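Local structure of AlgW protein (Pseudomonas aeruginosa, 7CO3) at residues A67-K73 against E103-A109. The protein is an HtrA-type protease of the S1C family, which probably acts as a serine endopeptidase and carries a PDZ domain that probably binds peptides. The protein carries 1 engineered substitution. Sequence-based numbering, arbitrary orientation.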
loop_
_atom_site.group_PDB
_atom_site.type_symbol
_atom_site.label_atom_id
_atom_site.label_comp_id
_atom_site.label_asym_id
_atom_site.label_seq_id
_atom_site.Cartn_x
_atom_site.Cartn_y
_atom_site.Cartn_z
ATOM N N ALA B 67 0.853 15.817 16.539
ATOM C CA ALA B 67 1.301 15.248 17.807
ATOM C C ALA B 67 0.830 13.806 17.920
ATOM O O ALA B 67 -0.121 13.395 17.246
ATOM C CB ALA B 67 0.764 16.051 19.007
ATOM N N ASN B 68 1.492 13.056 18.814
ATOM C CA ASN B 68 1.008 11.757 19.265
ATOM C C ASN B 68 0.092 11.892 20.486
ATOM O O ASN B 68 0.342 12.692 21.394
ATOM C CB ASN B 68 2.192 10.839 19.594
ATOM C CG ASN B 68 3.094 10.589 18.387
ATOM O OD1 ASN B 68 2.675 10.754 17.252
ATOM N ND2 ASN B 68 4.331 10.208 18.635
ATOM N N LEU B 69 -0.943 11.062 20.521
ATOM C CA LEU B 69 -1.876 10.979 21.635
ATOM C C LEU B 69 -1.740 9.602 22.282
ATOM O O LEU B 69 -1.745 8.580 21.579
ATOM C CB LEU B 69 -3.332 11.176 21.184
ATOM C CG LEU B 69 -3.883 12.561 20.767
ATOM C CD1 LEU B 69 -5.388 12.508 20.687
ATOM C CD2 LEU B 69 -3.441 13.739 21.699
ATOM N N TYR B 70 -1.631 9.593 23.617
ATOM C CA TYR B 70 -1.625 8.394 24.457
ATOM C C TYR B 70 -2.700 8.573 25.508
ATOM O O TYR B 70 -2.599 9.483 26.335
ATOM C CB TYR B 70 -0.267 8.172 25.133
ATOM C CG TYR B 70 0.881 8.202 24.176
ATOM C CD1 TYR B 70 1.104 7.145 23.296
ATOM C CD2 TYR B 70 1.727 9.294 24.117
ATOM C CE1 TYR B 70 2.145 7.169 22.394
ATOM C CE2 TYR B 70 2.771 9.336 23.220
ATOM C CZ TYR B 70 2.977 8.277 22.363
ATOM O OH TYR B 70 4.013 8.326 21.484
ATOM N N THR B 71 -3.722 7.717 25.465
ATOM C CA THR B 71 -4.902 7.833 26.303
ATOM C C THR B 71 -5.035 6.591 27.184
ATOM O O THR B 71 -4.751 5.468 26.748
ATOM C CB THR B 71 -6.184 8.050 25.458
ATOM O OG1 THR B 71 -6.468 6.897 24.644
ATOM C CG2 THR B 71 -6.029 9.250 24.555
ATOM N N THR B 72 -5.440 6.805 28.435
ATOM C CA THR B 72 -5.731 5.718 29.358
ATOM C C THR B 72 -7.183 5.814 29.784
ATOM O O THR B 72 -7.685 6.910 30.050
ATOM C CB THR B 72 -4.787 5.706 30.559
ATOM O OG1 THR B 72 -4.640 7.040 31.053
ATOM C CG2 THR B 72 -3.426 5.204 30.148
ATOM N N LYS B 73 -7.844 4.654 29.821
ATOM C CA LYS B 73 -9.287 4.507 29.969
ATOM C C LYS B 73 -9.546 3.199 30.704
ATOM O O LYS B 73 -8.637 2.397 30.905
ATOM C CB LYS B 73 -9.977 4.499 28.593
ATOM C CG LYS B 73 -11.496 4.523 28.633
ATOM C CD LYS B 73 -12.111 3.882 27.400
ATOM C CE LYS B 73 -13.525 4.410 27.156
ATOM N NZ LYS B 73 -14.439 4.225 28.317
ATOM N N GLU B 103 -7.175 -0.426 27.989
ATOM C CA GLU B 103 -6.924 0.556 29.041
ATOM C C GLU B 103 -5.929 1.630 28.627
ATOM O O GLU B 103 -6.024 2.765 29.074
ATOM C CB GLU B 103 -6.435 -0.128 30.312
ATOM C CG GLU B 103 -6.320 0.818 31.498
ATOM C CD GLU B 103 -5.109 0.575 32.346
ATOM O OE1 GLU B 103 -4.384 -0.395 32.056
ATOM O OE2 GLU B 103 -4.890 1.349 33.306
ATOM N N SER B 104 -4.947 1.269 27.812
ATOM C CA SER B 104 -4.107 2.251 27.144
ATOM C C SER B 104 -4.317 2.137 25.634
ATOM O O SER B 104 -4.454 1.031 25.103
ATOM C CB SER B 104 -2.624 2.068 27.510
ATOM O OG SER B 104 -2.022 1.046 26.734
ATOM N N SER B 105 -4.372 3.279 24.950
ATOM C CA SER B 105 -4.509 3.295 23.498
ATOM C C SER B 105 -3.850 4.553 22.941
ATOM O O SER B 105 -3.464 5.466 23.678
ATOM C CB SER B 105 -5.972 3.187 23.077
ATOM O OG SER B 105 -6.760 4.076 23.834
ATOM N N LEU B 106 -3.732 4.583 21.616
ATOM C CA LEU B 106 -2.816 5.469 20.897
ATOM C C LEU B 106 -3.582 6.183 19.795
ATOM O O LEU B 106 -4.620 5.713 19.351
ATOM C CB LEU B 106 -1.683 4.683 20.248
ATOM C CG LEU B 106 -0.320 4.622 20.894
ATOM C CD1 LEU B 106 -0.498 4.328 22.356
ATOM C CD2 LEU B 106 0.440 3.517 20.205
ATOM N N GLY B 107 -3.018 7.280 19.312
ATOM C CA GLY B 107 -3.654 8.045 18.254
ATOM C C GLY B 107 -2.798 9.239 17.892
ATOM O O GLY B 107 -1.623 9.313 18.253
ATOM N N SER B 108 -3.390 10.151 17.115
ATOM C CA SER B 108 -2.711 11.371 16.720
ATOM C C SER B 108 -3.672 12.546 16.911
ATOM O O SER B 108 -4.842 12.361 17.230
ATOM C CB SER B 108 -2.237 11.311 15.259
ATOM O OG SER B 108 -1.680 10.028 14.971
ATOM N N ALA B 109 -3.162 13.758 16.698
ATOM C CA ALA B 109 -3.969 14.971 16.830
ATOM C C ALA B 109 -3.253 16.101 16.110
ATOM O O ALA B 109 -2.050 16.040 15.874
ATOM C CB ALA B 109 -4.216 15.352 18.297
HETATM O O HOH W 1 -7.005 6.019 22.330
#
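Ala67 and Ala109 form a hydrogen-bonded antiparallel pair. Ala67 N gives a nearly straight bond to Ala109 O, 3.0 Å long, and Ala109 N returns one to Ala67 O. At Asn68 the pairing switches to a non-hydrogen-bonded pair with Ser108, whose CA lies 3.3 Å from Ala67 O in a CA-H...O contact. Ser108 OG bonds to Gly225 O and its backbone to the engineered Ala227, in the loop where the family has its nucleophilic serine. Leu69 sits opposite Gly107, which brings no side chain to this face. The Leu69 side chain reaches diagonally across to Ala109 on the partner strand instead, with CG 3.7 Å from Ala109 CB and CD1 near Ser108 O. Val124 and Thr125 of helix 122-125 also touch this leucine. Leu69 N bonds to Gly107 O from well above the carbonyl plane, and the return bond from Gly107 N is weak. The two strands belong to the N-terminal barrel of the chymotrypsin-like protease fold. Strand 130-134 borders residues 67-72 on their other edge and closes the barrel. Tyr70 lies on the other face from Leu69. Its chi1 of -52° puts CG opposite the carbonyl carbon, and the ring edge comes back toward Leu106. Leu106 CD1 meets the ring at its edge, in plane, 3.4 Å from Tyr70 CD1. Thr71 and Ser105 pair through two backbone bonds, the one from Thr71 N to Ser105 O almost linear. Each hydroxyl is turned in over its own backbone, with chi1 of 65° and 47°. This brings Thr71 OG1 within 2.9 Å of Ser105 OG. Thr72 and Ser104 form a non-hydrogen-bonded pair, and Thr72 CA makes a CA-H...O contact to Glu103 O at 3.0 Å. Lys73 N donates to Glu103 O at 2.7 Å.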